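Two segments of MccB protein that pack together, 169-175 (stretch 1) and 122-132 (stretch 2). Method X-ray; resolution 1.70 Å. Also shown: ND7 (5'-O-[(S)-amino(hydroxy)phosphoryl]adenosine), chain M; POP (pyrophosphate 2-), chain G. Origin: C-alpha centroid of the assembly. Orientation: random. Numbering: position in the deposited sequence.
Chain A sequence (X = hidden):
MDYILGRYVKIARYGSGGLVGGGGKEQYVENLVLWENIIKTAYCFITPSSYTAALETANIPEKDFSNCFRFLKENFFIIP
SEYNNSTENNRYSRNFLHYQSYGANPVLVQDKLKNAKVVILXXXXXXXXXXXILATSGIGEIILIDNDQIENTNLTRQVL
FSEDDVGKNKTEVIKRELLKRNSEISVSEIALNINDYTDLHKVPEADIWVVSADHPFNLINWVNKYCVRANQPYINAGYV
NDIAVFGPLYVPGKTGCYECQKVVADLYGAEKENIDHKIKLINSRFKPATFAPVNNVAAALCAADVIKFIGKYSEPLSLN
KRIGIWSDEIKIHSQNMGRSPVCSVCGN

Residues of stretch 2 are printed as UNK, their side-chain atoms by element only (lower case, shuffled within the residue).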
ATOM      1  N   ASN A 169     -12.199  -4.939 -23.522  1.00 17.76           N
ATOM      2  CA  ASN A 169     -12.468  -3.986 -22.448  1.00 19.65           C
ATOM      3  C   ASN A 169     -11.457  -4.248 -21.325  1.00 18.04           C
ATOM      4  O   ASN A 169     -11.121  -5.404 -21.022  1.00 18.66           O
ATOM      5  CB  ASN A 169     -13.925  -4.083 -21.991  1.00 22.43           C
ATOM      6  CG  ASN A 169     -14.853  -3.235 -22.839  1.00 26.17           C
ATOM      7  OD1 ASN A 169     -14.475  -2.700 -23.884  1.00 28.35           O
ATOM      8  ND2 ASN A 169     -16.079  -3.087 -22.383  1.00 32.11           N
ATOM      9  N   LYS A 170     -10.964  -3.182 -20.687  1.00 17.71           N
ATOM     10  CA  LYS A 170     -10.021  -3.349 -19.579  1.00 17.67           C
ATOM     11  C   LYS A 170     -10.634  -4.112 -18.402  1.00 17.98           C
ATOM     12  O   LYS A 170      -9.966  -5.016 -17.830  1.00 17.31           O
ATOM     13  CB  LYS A 170      -9.506  -1.981 -19.119  1.00 16.04           C
ATOM     14  CG  LYS A 170      -8.673  -1.299 -20.175  1.00 17.24           C
ATOM     15  CD  LYS A 170      -7.905  -0.122 -19.645  1.00 16.55           C
ATOM     16  CE  LYS A 170      -7.134   0.548 -20.752  1.00 16.35           C
ATOM     17  NZ  LYS A 170      -6.312   1.649 -20.211  1.00 16.49           N
ATOM     18  N   THR A 171     -11.874  -3.785 -18.007  1.00 17.71           N
ATOM     19  CA  THR A 171     -12.422  -4.441 -16.823  1.00 18.50           C
ATOM     20  C   THR A 171     -12.506  -5.952 -17.062  1.00 20.00           C
ATOM     21  O   THR A 171     -12.298  -6.715 -16.140  1.00 17.81           O
ATOM     22  CB  THR A 171     -13.757  -3.817 -16.378  1.00 19.07           C
ATOM     23  OG1 THR A 171     -14.704  -4.020 -17.423  1.00 18.70           O
ATOM     24  CG2 THR A 171     -13.629  -2.341 -16.072  1.00 19.78           C
ATOM     25  N   GLU A 172     -12.846  -6.380 -18.291  1.00 19.44           N
ATOM     26  CA  GLU A 172     -13.099  -7.784 -18.540  1.00 21.61           C
ATOM     27  C   GLU A 172     -11.767  -8.565 -18.529  1.00 19.57           C
ATOM     28  O   GLU A 172     -11.692  -9.640 -17.998  1.00 19.78           O
ATOM     29  CB  GLU A 172     -13.852  -7.979 -19.851  1.00 25.64           C
ATOM     30  CG  GLU A 172     -12.948  -8.137 -21.035  1.00 29.88           C
ATOM     31  CD  GLU A 172     -13.689  -8.349 -22.336  1.00 35.41           C
ATOM     32  OE1 GLU A 172     -13.802  -7.370 -23.145  1.00 33.69           O
ATOM     33  OE2 GLU A 172     -14.175  -9.487 -22.520  1.00 42.08           O
ATOM     34  N   VAL A 173     -10.686  -7.969 -19.041  1.00 17.11           N
ATOM     35  CA  VAL A 173      -9.424  -8.645 -19.023  1.00 17.09           C
ATOM     36  C   VAL A 173      -8.798  -8.643 -17.623  1.00 17.16           C
ATOM     37  O   VAL A 173      -8.272  -9.667 -17.214  1.00 16.81           O
ATOM     38  CB  VAL A 173      -8.493  -8.064 -20.083  1.00 16.92           C
ATOM     39  CG1 VAL A 173      -7.144  -8.752 -20.070  1.00 16.36           C
ATOM     40  CG2 VAL A 173      -9.161  -8.159 -21.440  1.00 17.29           C
ATOM     41  N   ILE A 174      -8.852  -7.522 -16.906  1.00 16.42           N
ATOM     42  CA  ILE A 174      -8.387  -7.549 -15.512  1.00 15.80           C
ATOM     43  C   ILE A 174      -9.129  -8.655 -14.746  1.00 15.69           C
ATOM     44  O   ILE A 174      -8.485  -9.471 -14.057  1.00 15.46           O
ATOM     45  CB  ILE A 174      -8.492  -6.188 -14.809  1.00 16.25           C
ATOM     46  CG1 ILE A 174      -7.638  -5.159 -15.552  1.00 18.46           C
ATOM     47  CG2 ILE A 174      -8.107  -6.342 -13.347  1.00 15.85           C
ATOM     48  CD1 ILE A 174      -7.380  -3.881 -14.821  1.00 20.87           C
ATOM     49  N   LYS A 175     -10.460  -8.718 -14.870  1.00 15.31           N
ATOM     50  CA  LYS A 175     -11.211  -9.711 -14.123  1.00 17.03           C
ATOM     51  C   LYS A 175     -10.708 -11.116 -14.470  1.00 17.32           C
ATOM     52  O   LYS A 175     -10.499 -11.950 -13.597  1.00 17.73           O
ATOM     53  CB  LYS A 175     -12.716  -9.619 -14.389  1.00 18.15           C
ATOM     54  CG  LYS A 175     -13.493 -10.759 -13.758  1.00 17.53           C
ATOM     55  CD  LYS A 175     -14.957 -10.568 -13.808  1.00 22.20           C
ATOM     56  CE  LYS A 175     -15.683 -11.630 -13.010  1.00 22.53           C
ATOM     57  NZ  LYS A 175     -17.082 -11.735 -13.472  1.00 27.25           N
ATOM     58  N   UNK A 122     -10.555   3.126 -12.122  1.00 18.62           N
ATOM     59  CA  UNK A 122      -9.528   3.273 -13.122  1.00 20.28           C
ATOM     60  C   UNK A 122      -8.672   2.035 -13.177  1.00 20.28           C
ATOM     61  O   UNK A 122      -7.968   1.732 -12.212  1.00 20.97           O
ATOM     62  N   UNK A 123      -8.677   1.403 -14.354  1.00 18.59           N
ATOM     63  CA  UNK A 123      -8.078   0.088 -14.646  1.00 17.62           C
ATOM     64  C   UNK A 123      -6.953   0.200 -15.680  1.00 15.87           C
ATOM     65  O   UNK A 123      -6.746  -0.690 -16.491  1.00 15.93           O
ATOM     66  s   UNK A 123     -10.305  -1.396 -13.858  1.00 21.78           S
ATOM     67  c   UNK A 123      -9.152  -0.863 -15.157  1.00 18.72           C
ATOM     68  N   UNK A 124      -6.158   1.254 -15.569  1.00 14.81           N
ATOM     69  CA  UNK A 124      -4.987   1.451 -16.380  1.00 15.11           C
ATOM     70  C   UNK A 124      -3.724   1.023 -15.656  1.00 14.02           C
ATOM     71  O   UNK A 124      -3.703  -0.026 -14.974  1.00 13.63           O
ATOM     72  N   UNK A 125      -2.662   1.838 -15.751  1.00 14.11           N
ATOM     73  CA  UNK A 125      -1.357   1.415 -15.224  1.00 14.11           C
ATOM     74  C   UNK A 125      -1.400   1.155 -13.721  1.00 13.22           C
ATOM     75  O   UNK A 125      -0.947   0.118 -13.169  1.00 13.56           O
ATOM     76  N   UNK A 126      -1.883   2.157 -12.994  1.00 13.44           N
ATOM     77  CA  UNK A 126      -1.956   2.009 -11.553  1.00 14.21           C
ATOM     78  C   UNK A 126      -2.945   0.902 -11.186  1.00 14.34           C
ATOM     79  O   UNK A 126      -2.652   0.022 -10.345  1.00 14.64           O
ATOM     80  c   UNK A 126      -2.656   3.147  -9.417  1.00 15.11           C
ATOM     81  c   UNK A 126       0.160   4.052 -10.547  1.00 15.33           C
ATOM     82  c   UNK A 126      -1.186   4.376 -11.109  1.00 15.38           C
ATOM     83  c   UNK A 126      -2.296   3.344 -10.880  1.00 14.93           C
ATOM     84  N   UNK A 127      -4.116   0.919 -11.800  1.00 14.73           N
ATOM     85  CA  UNK A 127      -5.158  -0.036 -11.471  1.00 15.46           C
ATOM     86  C   UNK A 127      -4.746  -1.483 -11.691  1.00 13.85           C
ATOM     87  O   UNK A 127      -5.082  -2.384 -10.904  1.00 14.59           O
ATOM     88  N   UNK A 128      -4.033  -1.754 -12.788  1.00 14.46           N
ATOM     89  CA  UNK A 128      -3.541  -3.063 -13.079  1.00 14.19           C
ATOM     90  C   UNK A 128      -2.672  -3.583 -11.919  1.00 14.21           C
ATOM     91  O   UNK A 128      -2.840  -4.686 -11.451  1.00 14.84           O
ATOM     92  o   UNK A 128      -3.095  -4.496 -16.220  1.00 16.16           O
ATOM     93  c   UNK A 128      -2.679  -3.097 -14.340  1.00 16.03           C
ATOM     94  n   UNK A 128      -4.365  -2.669 -16.026  1.00 15.74           N
ATOM     95  c   UNK A 128      -3.422  -3.486 -15.601  1.00 17.79           C
ATOM     96  N   UNK A 129      -1.710  -2.776 -11.498  1.00 13.63           N
ATOM     97  CA  UNK A 129      -0.723  -3.234 -10.566  1.00 13.05           C
ATOM     98  C   UNK A 129      -1.313  -3.352  -9.163  1.00 13.83           C
ATOM     99  O   UNK A 129      -1.008  -4.318  -8.468  1.00 14.76           O
ATOM    100  c   UNK A 129       0.504  -2.329 -10.573  1.00 13.60           C
ATOM    101  c   UNK A 129       2.514  -3.082 -13.498  1.00 14.64           C
ATOM    102  c   UNK A 129       2.537  -3.652 -11.394  1.00 15.11           C
ATOM    103  c   UNK A 129       1.522  -2.804 -11.557  1.00 14.85           C
ATOM    104  n   UNK A 129       3.149  -3.820 -12.607  1.00 17.85           N
ATOM    105  n   UNK A 129       1.514  -2.465 -12.892  1.00 18.00           N
ATOM    106  N   UNK A 130      -2.167  -2.412  -8.779  1.00 13.64           N
ATOM    107  CA  UNK A 130      -2.801  -2.485  -7.450  1.00 12.81           C
ATOM    108  C   UNK A 130      -3.723  -3.703  -7.392  1.00 13.11           C
ATOM    109  O   UNK A 130      -3.681  -4.460  -6.409  1.00 12.64           O
ATOM    110  c   UNK A 130      -3.586  -1.189  -7.127  1.00 13.85           C
ATOM    111  c   UNK A 130      -2.651  -0.016  -7.032  1.00 14.05           C
ATOM    112  c   UNK A 130      -4.434  -1.303  -5.857  1.00 15.20           C
ATOM    113  N   UNK A 131      -4.599  -3.855  -8.386  1.00 13.30           N
ATOM    114  CA  UNK A 131      -5.587  -4.948  -8.356  1.00 14.07           C
ATOM    115  C   UNK A 131      -4.922  -6.324  -8.185  1.00 15.32           C
ATOM    116  O   UNK A 131      -5.434  -7.158  -7.438  1.00 13.97           O
ATOM    117  o   UNK A 131      -5.883  -5.304 -10.747  1.00 14.82           O
ATOM    118  c   UNK A 131      -6.532  -4.909  -9.547  1.00 14.96           C
ATOM    119  N   UNK A 132      -3.816  -6.603  -8.890  1.00 13.40           N
ATOM    120  CA  UNK A 132      -3.261  -7.922  -8.842  1.00 14.64           C
ATOM    121  C   UNK A 132      -2.588  -8.145  -7.479  1.00 14.77           C
ATOM    122  O   UNK A 132      -2.621  -9.240  -6.948  1.00 15.52           O
ATOM    123  c   UNK A 132      -2.086  -9.701 -10.112  1.00 15.28           C
ATOM    124  c   UNK A 132      -2.321  -8.212 -10.027  1.00 14.27           C
ATOM    125  c   UNK A 132      -1.000  -7.425  -9.975  1.00 15.52           C
TER
HETATM  126  O1A ND7 M 101      -3.936   6.413 -18.088  1.00 18.83           O
HETATM  127  PA  ND7 M 101      -3.643   5.478 -16.950  1.00 21.34           P
HETATM  128  O2A ND7 M 101      -2.606   4.387 -17.177  1.00 18.94           O
HETATM  129  N3A ND7 M 101      -3.121   6.504 -15.701  1.00 19.66           N
HETATM  130  O5' ND7 M 101      -4.929   4.725 -16.410  1.00 19.54           O
HETATM  131  C5' ND7 M 101      -6.076   5.570 -16.087  1.00 18.94           C
HETATM  132  C4' ND7 M 101      -7.308   4.634 -16.191  1.00 18.87           C
HETATM  133  C3' ND7 M 101      -7.600   4.361 -17.705  1.00 18.23           C
HETATM  134  O3' ND7 M 101      -7.770   3.024 -17.979  1.00 18.79           O
HETATM  135  C2' ND7 M 101      -8.835   5.327 -17.954  1.00 18.55           C
HETATM  136  O2' ND7 M 101      -9.773   4.720 -18.926  1.00 18.01           O
HETATM  137  C1' ND7 M 101      -9.455   5.418 -16.769  1.00 19.28           C
HETATM  138  O4' ND7 M 101      -8.294   5.276 -15.647  1.00 18.64           O
HETATM  139  N9  ND7 M 101     -10.108   6.658 -16.461  1.00 19.55           N
HETATM  140  C4  ND7 M 101     -11.387   6.797 -16.012  1.00 20.43           C
HETATM  141  C5  ND7 M 101     -11.608   8.114 -15.822  1.00 18.93           C
HETATM  142  N7  ND7 M 101     -10.476   8.786 -16.136  1.00 19.55           N
HETATM  143  C8  ND7 M 101      -9.580   7.891 -16.503  1.00 20.72           C
HETATM  144  N3  ND7 M 101     -12.350   5.883 -15.772  1.00 21.24           N
HETATM  145  C2  ND7 M 101     -13.506   6.284 -15.334  1.00 23.10           C
HETATM  146  N1  ND7 M 101     -13.761   7.584 -15.153  1.00 22.75           N
HETATM  147  C6  ND7 M 101     -12.853   8.498 -15.371  1.00 21.26           C
HETATM  148  N6  ND7 M 101     -13.156   9.903 -15.167  1.00 21.89           N
HETATM  149  P1  POP G 403      -2.686   6.313 -21.828  1.00 17.86           P
HETATM  150  O1  POP G 403      -1.195   5.982 -21.879  1.00 17.92           O
HETATM  151  O2  POP G 403      -3.026   7.410 -20.835  1.00 18.29           O
HETATM  152  O3  POP G 403      -3.366   6.509 -23.176  1.00 18.78           O
HETATM  153  O   POP G 403      -3.255   4.937 -21.230  1.00 17.19           O
HETATM  154  P2  POP G 403      -4.785   4.676 -20.725  1.00 16.60           P
HETATM  155  O4  POP G 403      -4.676   3.793 -19.518  1.00 18.34           O
HETATM  156  O5  POP G 403      -5.442   5.989 -20.444  1.00 16.54           O
HETATM  157  O6  POP G 403      -5.447   3.894 -21.773  1.00 15.64           O

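Position 122 has no side-chain atoms, so it is Gly-122. Its phi/psi of 106/119 would jam a CB against the preceding carbonyl oxygen, and an ideal CB would also lie 2.9 Å from O4' of ND7; glycine is what this backbone calls for.

Position 123 carries one carbon and then one sulfur, which identifies cysteine. The CA-to-CB bond points toward stretch 1, and CB lies 3.5 Å from CD1 of Ile-174, an apolar contact. Cys-123 SG approaches CG2 of Thr-171 at 4.1 Å. A small, weakly polar side chain suits this buried place, where it meets both a methyl group and a longer aliphatic chain. The backbone takes part too: Cys-123 O is 3.4 Å from CD of Lys-170.

Position 124 again lacks side-chain atoms and is Gly-124, the N-cap of the helix that follows. An ideal CB would stand 1.9 Å from ND7 O5', so the nucleotide occupies the space a side chain would need. Its CA lies 4.1 Å from NZ of Lys-170.

Position 125, also bare, is Gly-125. It does not touch stretch 1; instead its backbone N donates a hydrogen bond to O2A of ND7 (2.9 Å), using an amide left free in the first turn of the helix.

Position 126 bears four carbons, forked at the first, with one arm two carbons long: Ile-126. Buried and well away from stretch 1, this wholly hydrocarbon side chain has no polar group that would need a partner there, which suits a place shielded from solvent.

Position 127 has no side chain and is Gly-127. An ideal CB would sit 2.1 Å from Gly-122 O, so glycine lets the helix pass close to the preceding loop.

Position 128 shows two carbons, the second carrying one oxygen and one nitrogen: Asn-128. Its CA-to-CB bond runs sideways, but the end of the side chain comes nearer, with ND2 3.5 Å from Ile-174 CD1. The same ND2 donates to Gly-124 O (2.9 Å), tying the amide back to the first turn.

Position 129 has one carbon and a five-membered ring of three carbons and two nitrogens, hence His-129. It is partly exposed and out of reach of stretch 1, a setting that accommodates a polar ring.

Position 130, one carbon carrying two more, is Val-130, buried and remote from this contact.

Position 131 has one carbon and one oxygen: Ser-131. Its OG lies 3.6 Å from CG2 of Ile-174, and so compact a side chain fits between the helices.

Position 132, another three-carbon fork, is Val-132, partly exposed and too distant to take part.

The contact, which buries 289 Å² in all, centers on Ile-174, whose side chain packs against Cys-123, Asn-128 and Ser-131. No hydrogen bond joins the stretches directly. Near the ligands, Lys-170 passes its aliphatic chain over the Cys-123 carbonyl and delivers NZ to O3' of ND7 (3.0 Å) and O6 of POP (2.9 Å), both hydrogen bonds. Packing and ligand binding thus meet at the glycine-rich loop.

Stretch 2, residues 122-132: GCGGIGNHVSV
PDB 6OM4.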